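PDB 3GKQ: terminal oxygenase component of carbazole 1,9a-dioxygenase from Sphingomonas, which probably serves as the Rieske non-heme iron oxygenase that dihydroxylates carbazole, taking electrons from a ferredoxin through its [2Fe-2S] cluster. Local coordinates for residues D160-W174 / E292-V305. Residues are numbered along the deposited sequence; the frame is centred on the assembly and turned at random.
Sequences DLAVHGQHRVVDANW and EGHHLYLQMLGRRV. With FE2 (Fe (II) ion), chain I.
Arg168 and Gln166, neighbours on one face of strand 161-170, both reach across to Gln299 on strand 294-304. The amide oxygen Gln299 OE1 takes a nearly straight bond from Gln166 NE2 (2.9 Å) and another from Arg168 NH2 (3.0 Å). The two donors come from opposite faces of the Gln299 amide. A water adds a third bond to OE1 and also joins Arg168 NE to Tyr297 O. Arg168 bends at chi3 (83°) and runs alongside Tyr297. Tyr297 CE2 lies over one face of the guanidinium, Arg168 NE is at the ring edge, and the planes are 51° apart. Arg168 NH1 forms a salt bridge with Asp332. With an alanine in place of Arg168, Asp332 would probably lose its charged mate and Gln299 OE1 one of its donors.

The tight part of the same face lies next to this. Val170 CB sits over one face of the His295 ring, 3.7 Å from its centroid. His295 ND1 donates in the ring plane to Ala172 O (2.8 Å), which fixes the ring's rotation. Helix 332-346 covers Val170.

The contact is looser at Val169, which is exposed, its CG1 4.3 Å from Leu296 CD2. At the far end Arg304 is exposed too, with a less certain salt bridge to Asp160.

These antiparallel strands form one edge of the seven-stranded sheet of the catalytic domain. Next to the Val170-His295 pair, His294 NE2 binds an iron(II) ion at 2.3 Å. Asp171, 3.1 Å from this iron through OD1, is a ligand in a structure of this protein. The segment ends may thus share a second iron site, distinct from that of His186, His190 and Asp334.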
loop_
_atom_site.group_PDB
_atom_site.type_symbol
_atom_site.label_atom_id
_atom_site.label_comp_id
_atom_site.label_asym_id
_atom_site.label_seq_id
_atom_site.Cartn_x
_atom_site.Cartn_y
_atom_site.Cartn_z
ATOM N N ASP A 160 9.689 43.001 19.452
ATOM C CA ASP A 160 10.326 42.506 20.669
ATOM C C ASP A 160 10.026 41.054 21.031
ATOM O O ASP A 160 10.380 40.598 22.126
ATOM C CB ASP A 160 9.937 43.407 21.843
ATOM C CG ASP A 160 8.453 43.341 22.158
ATOM O OD1 ASP A 160 7.644 43.267 21.208
ATOM O OD2 ASP A 160 8.093 43.375 23.355
ATOM N N LEU A 161 9.394 40.320 20.120
ATOM C CA LEU A 161 9.050 38.929 20.390
ATOM C C LEU A 161 10.139 37.970 19.910
ATOM O O LEU A 161 10.361 37.817 18.708
ATOM C CB LEU A 161 7.717 38.588 19.712
ATOM C CG LEU A 161 6.754 37.540 20.299
ATOM C CD1 LEU A 161 6.496 36.466 19.260
ATOM C CD2 LEU A 161 7.301 36.936 21.581
ATOM N N ALA A 162 10.825 37.336 20.854
ATOM C CA ALA A 162 11.867 36.370 20.517
ATOM C C ALA A 162 11.134 35.058 20.262
ATOM O O ALA A 162 10.309 34.645 21.076
ATOM C CB ALA A 162 12.838 36.212 21.674
ATOM N N VAL A 163 11.437 34.407 19.142
ATOM C CA VAL A 163 10.763 33.166 18.782
ATOM C C VAL A 163 11.687 32.004 18.440
ATOM O O VAL A 163 12.704 32.180 17.770
ATOM C CB VAL A 163 9.814 33.403 17.581
ATOM C CG1 VAL A 163 9.134 32.100 17.176
ATOM C CG2 VAL A 163 8.776 34.447 17.943
ATOM N N HIS A 164 11.313 30.819 18.913
ATOM C CA HIS A 164 12.050 29.584 18.657
ATOM C C HIS A 164 11.009 28.484 18.488
ATOM O O HIS A 164 9.896 28.600 18.998
ATOM C CB HIS A 164 12.973 29.244 19.830
ATOM C CG HIS A 164 14.043 30.261 20.066
ATOM N ND1 HIS A 164 15.036 30.519 19.145
ATOM C CD2 HIS A 164 14.256 31.107 21.099
ATOM C CE1 HIS A 164 15.815 31.482 19.603
ATOM N NE2 HIS A 164 15.365 31.857 20.785
ATOM N N GLY A 165 11.359 27.422 17.774
ATOM C CA GLY A 165 10.402 26.351 17.581
ATOM C C GLY A 165 10.965 25.096 16.955
ATOM O O GLY A 165 12.171 24.979 16.738
ATOM N N GLN A 166 10.074 24.150 16.677
ATOM C CA GLN A 166 10.436 22.879 16.066
ATOM C C GLN A 166 9.238 22.375 15.267
ATOM O O GLN A 166 8.109 22.828 15.471
ATOM C CB GLN A 166 10.797 21.842 17.138
ATOM C CG GLN A 166 9.676 21.560 18.142
ATOM C CD GLN A 166 9.971 20.364 19.046
ATOM O OE1 GLN A 166 11.127 20.054 19.328
ATOM N NE2 GLN A 166 8.919 19.702 19.516
ATOM N N HIS A 167 9.482 21.442 14.355
ATOM C CA HIS A 167 8.398 20.877 13.565
ATOM C C HIS A 167 8.572 19.377 13.386
ATOM O O HIS A 167 9.672 18.844 13.546
ATOM C CB HIS A 167 8.289 21.583 12.203
ATOM C CG HIS A 167 9.556 21.583 11.404
ATOM N ND1 HIS A 167 10.071 20.447 10.813
ATOM C CD2 HIS A 167 10.397 22.593 11.072
ATOM C CE1 HIS A 167 11.173 20.757 10.153
ATOM N NE2 HIS A 167 11.392 22.053 10.294
ATOM N N ARG A 168 7.470 18.700 13.082
ATOM C CA ARG A 168 7.474 17.257 12.875
ATOM C C ARG A 168 6.342 16.939 11.910
ATOM O O ARG A 168 5.356 17.676 11.839
ATOM C CB ARG A 168 7.227 16.517 14.198
ATOM C CG ARG A 168 5.766 16.525 14.648
ATOM C CD ARG A 168 5.567 15.884 16.027
ATOM N NE ARG A 168 5.833 16.822 17.118
ATOM C CZ ARG A 168 5.695 16.535 18.412
ATOM N NH1 ARG A 168 5.293 15.326 18.793
ATOM N NH2 ARG A 168 5.948 17.464 19.327
ATOM N N VAL A 169 6.478 15.852 11.164
ATOM C CA VAL A 169 5.426 15.471 10.242
ATOM C C VAL A 169 4.463 14.586 11.019
ATOM O O VAL A 169 4.884 13.690 11.746
ATOM C CB VAL A 169 5.990 14.706 9.029
ATOM C CG1 VAL A 169 6.982 15.586 8.277
ATOM C CG2 VAL A 169 6.673 13.443 9.493
ATOM N N VAL A 170 3.171 14.861 10.891
ATOM C CA VAL A 170 2.156 14.079 11.584
ATOM C C VAL A 170 1.333 13.292 10.562
ATOM O O VAL A 170 0.951 13.832 9.519
ATOM C CB VAL A 170 1.228 14.998 12.405
ATOM C CG1 VAL A 170 0.110 14.182 13.052
ATOM C CG2 VAL A 170 2.042 15.724 13.470
ATOM N N ASP A 171 1.065 12.024 10.867
ATOM C CA ASP A 171 0.299 11.166 9.969
ATOM C C ASP A 171 -1.203 11.405 10.034
ATOM O O ASP A 171 -1.972 10.507 10.372
ATOM C CB ASP A 171 0.580 9.689 10.258
ATOM C CG ASP A 171 2.034 9.322 10.056
ATOM O OD1 ASP A 171 2.618 9.722 9.024
ATOM O OD2 ASP A 171 2.593 8.623 10.926
ATOM N N ALA A 172 -1.621 12.619 9.713
ATOM C CA ALA A 172 -3.036 12.946 9.711
ATOM C C ALA A 172 -3.249 14.186 8.868
ATOM O O ALA A 172 -2.315 14.958 8.628
ATOM C CB ALA A 172 -3.531 13.195 11.139
ATOM N N ASN A 173 -4.482 14.360 8.408
ATOM C CA ASN A 173 -4.848 15.522 7.621
ATOM C C ASN A 173 -4.649 16.750 8.504
ATOM O O ASN A 173 -4.829 16.676 9.727
ATOM C CB ASN A 173 -6.309 15.421 7.184
ATOM C CG ASN A 173 -6.747 16.611 6.368
ATOM O OD1 ASN A 173 -7.347 17.548 6.889
ATOM N ND2 ASN A 173 -6.429 16.588 5.077
ATOM N N TRP A 174 -4.287 17.873 7.892
ATOM C CA TRP A 174 -4.042 19.101 8.636
ATOM C C TRP A 174 -5.220 19.544 9.503
ATOM O O TRP A 174 -5.022 20.114 10.574
ATOM C CB TRP A 174 -3.663 20.238 7.679
ATOM C CG TRP A 174 -4.810 20.744 6.857
ATOM C CD1 TRP A 174 -5.325 20.181 5.722
ATOM C CD2 TRP A 174 -5.604 21.906 7.126
ATOM N NE1 TRP A 174 -6.390 20.921 5.267
ATOM C CE2 TRP A 174 -6.584 21.984 6.111
ATOM C CE3 TRP A 174 -5.583 22.886 8.127
ATOM C CZ2 TRP A 174 -7.540 23.009 6.070
ATOM C CZ3 TRP A 174 -6.538 23.909 8.087
ATOM C CH2 TRP A 174 -7.502 23.957 7.062
ATOM N N GLU A 292 -2.761 14.974 1.396
ATOM C CA GLU A 292 -4.023 14.666 2.060
ATOM C C GLU A 292 -3.936 13.928 3.394
ATOM O O GLU A 292 -4.810 14.084 4.238
ATOM C CB GLU A 292 -4.948 13.890 1.112
ATOM C CG GLU A 292 -5.455 14.723 -0.068
ATOM C CD GLU A 292 -4.522 14.713 -1.277
ATOM O OE1 GLU A 292 -3.311 14.422 -1.132
ATOM O OE2 GLU A 292 -5.014 15.015 -2.389
ATOM N N GLY A 293 -2.887 13.136 3.591
ATOM C CA GLY A 293 -2.781 12.381 4.828
ATOM C C GLY A 293 -1.723 12.815 5.824
ATOM O O GLY A 293 -1.542 12.153 6.847
ATOM N N HIS A 294 -1.025 13.912 5.544
ATOM C CA HIS A 294 0.021 14.380 6.451
ATOM C C HIS A 294 0.070 15.892 6.571
ATOM O O HIS A 294 -0.329 16.620 5.652
ATOM C CB HIS A 294 1.407 13.921 5.975
ATOM C CG HIS A 294 1.477 12.478 5.592
ATOM N ND1 HIS A 294 0.900 11.983 4.443
ATOM C CD2 HIS A 294 2.062 11.420 6.207
ATOM C CE1 HIS A 294 1.126 10.682 4.365
ATOM N NE2 HIS A 294 1.829 10.318 5.421
ATOM N N HIS A 295 0.556 16.363 7.711
ATOM C CA HIS A 295 0.735 17.790 7.902
ATOM C C HIS A 295 2.002 18.038 8.695
ATOM O O HIS A 295 2.495 17.156 9.410
ATOM C CB HIS A 295 -0.478 18.462 8.581
ATOM C CG HIS A 295 -0.707 18.062 10.007
ATOM N ND1 HIS A 295 -1.418 16.934 10.361
ATOM C CD2 HIS A 295 -0.391 18.687 11.168
ATOM C CE1 HIS A 295 -1.539 16.884 11.677
ATOM N NE2 HIS A 295 -0.925 17.938 12.190
ATOM N N LEU A 296 2.548 19.232 8.530
ATOM C CA LEU A 296 3.752 19.629 9.235
ATOM C C LEU A 296 3.272 20.355 10.490
ATOM O O LEU A 296 2.657 21.415 10.406
ATOM C CB LEU A 296 4.580 20.565 8.348
ATOM C CG LEU A 296 5.993 21.003 8.748
ATOM C CD1 LEU A 296 5.921 21.955 9.918
ATOM C CD2 LEU A 296 6.845 19.778 9.074
ATOM N N TYR A 297 3.526 19.757 11.647
ATOM C CA TYR A 297 3.131 20.349 12.920
ATOM C C TYR A 297 4.291 21.224 13.394
ATOM O O TYR A 297 5.332 20.720 13.812
ATOM C CB TYR A 297 2.818 19.234 13.924
ATOM C CG TYR A 297 2.538 19.690 15.341
ATOM C CD1 TYR A 297 1.774 20.829 15.593
ATOM C CD2 TYR A 297 3.005 18.953 16.432
ATOM C CE1 TYR A 297 1.475 21.227 16.895
ATOM C CE2 TYR A 297 2.713 19.339 17.745
ATOM C CZ TYR A 297 1.945 20.476 17.966
ATOM O OH TYR A 297 1.630 20.853 19.253
ATOM N N LEU A 298 4.101 22.536 13.295
ATOM C CA LEU A 298 5.111 23.525 13.671
ATOM C C LEU A 298 4.749 24.129 15.029
ATOM O O LEU A 298 3.676 24.709 15.184
ATOM C CB LEU A 298 5.144 24.638 12.621
ATOM C CG LEU A 298 6.447 25.297 12.153
ATOM C CD1 LEU A 298 6.163 26.773 11.906
ATOM C CD2 LEU A 298 7.561 25.143 13.170
ATOM N N GLN A 299 5.648 23.998 15.999
ATOM C CA GLN A 299 5.421 24.523 17.347
ATOM C C GLN A 299 6.384 25.661 17.644
ATOM O O GLN A 299 7.588 25.440 17.720
ATOM C CB GLN A 299 5.649 23.428 18.384
ATOM C CG GLN A 299 4.722 22.247 18.286
ATOM C CD GLN A 299 5.208 21.079 19.114
ATOM O OE1 GLN A 299 6.182 20.413 18.756
ATOM N NE2 GLN A 299 4.540 20.831 20.237
ATOM N N MET A 300 5.856 26.869 17.819
ATOM C CA MET A 300 6.698 28.024 18.112
ATOM C C MET A 300 6.400 28.574 19.501
ATOM O O MET A 300 5.242 28.645 19.919
ATOM C CB MET A 300 6.468 29.149 17.093
ATOM C CG MET A 300 6.488 28.728 15.626
ATOM S SD MET A 300 7.968 27.852 15.137
ATOM C CE MET A 300 9.182 29.187 15.176
ATOM N N LEU A 301 7.453 28.953 20.219
ATOM C CA LEU A 301 7.306 29.544 21.543
ATOM C C LEU A 301 7.889 30.947 21.472
ATOM O O LEU A 301 9.003 31.146 20.982
ATOM C CB LEU A 301 8.045 28.725 22.607
ATOM C CG LEU A 301 7.446 27.364 22.976
ATOM C CD1 LEU A 301 8.197 26.795 24.162
ATOM C CD2 LEU A 301 5.965 27.511 23.315
ATOM N N GLY A 302 7.126 31.923 21.940
ATOM C CA GLY A 302 7.604 33.288 21.903
ATOM C C GLY A 302 7.662 33.926 23.274
ATOM O O GLY A 302 6.882 33.582 24.166
ATOM N N ARG A 303 8.602 34.849 23.442
ATOM C CA ARG A 303 8.761 35.570 24.699
ATOM C C ARG A 303 9.194 36.996 24.415
ATOM O O ARG A 303 10.145 37.229 23.666
ATOM C CB ARG A 303 9.805 34.903 25.599
ATOM C CG ARG A 303 10.170 35.754 26.821
ATOM C CD ARG A 303 11.195 35.074 27.713
ATOM N NE ARG A 303 10.602 33.990 28.488
ATOM C CZ ARG A 303 11.299 33.105 29.193
ATOM N NH1 ARG A 303 12.627 33.169 29.223
ATOM N NH2 ARG A 303 10.668 32.152 29.870
ATOM N N ARG A 304 8.481 37.946 25.007
ATOM C CA ARG A 304 8.798 39.357 24.840
ATOM C C ARG A 304 10.169 39.598 25.475
ATOM O O ARG A 304 10.379 39.278 26.645
ATOM C CB ARG A 304 7.730 40.211 25.529
ATOM C CG ARG A 304 8.061 41.685 25.597
ATOM C CD ARG A 304 6.922 42.494 26.202
ATOM N NE ARG A 304 7.279 43.907 26.314
ATOM C CZ ARG A 304 6.436 44.865 26.690
ATOM N NH1 ARG A 304 5.179 44.565 26.992
ATOM N NH2 ARG A 304 6.851 46.126 26.761
ATOM N N VAL A 305 11.101 40.143 24.699
ATOM C CA VAL A 305 12.453 40.399 25.192
ATOM C C VAL A 305 12.883 41.858 25.006
ATOM O O VAL A 305 12.509 42.506 24.027
ATOM C CB VAL A 305 13.469 39.468 24.485
ATOM C CG1 VAL A 305 14.886 39.889 24.806
ATOM C CG2 VAL A 305 13.250 38.035 24.937
HETATM FE FE FE2 I . 2.582 8.317 6.265
HETATM O O HOH W 1 6.499 19.507 16.235
HETATM O O HOH W 2 -2.960 17.556 5.282
#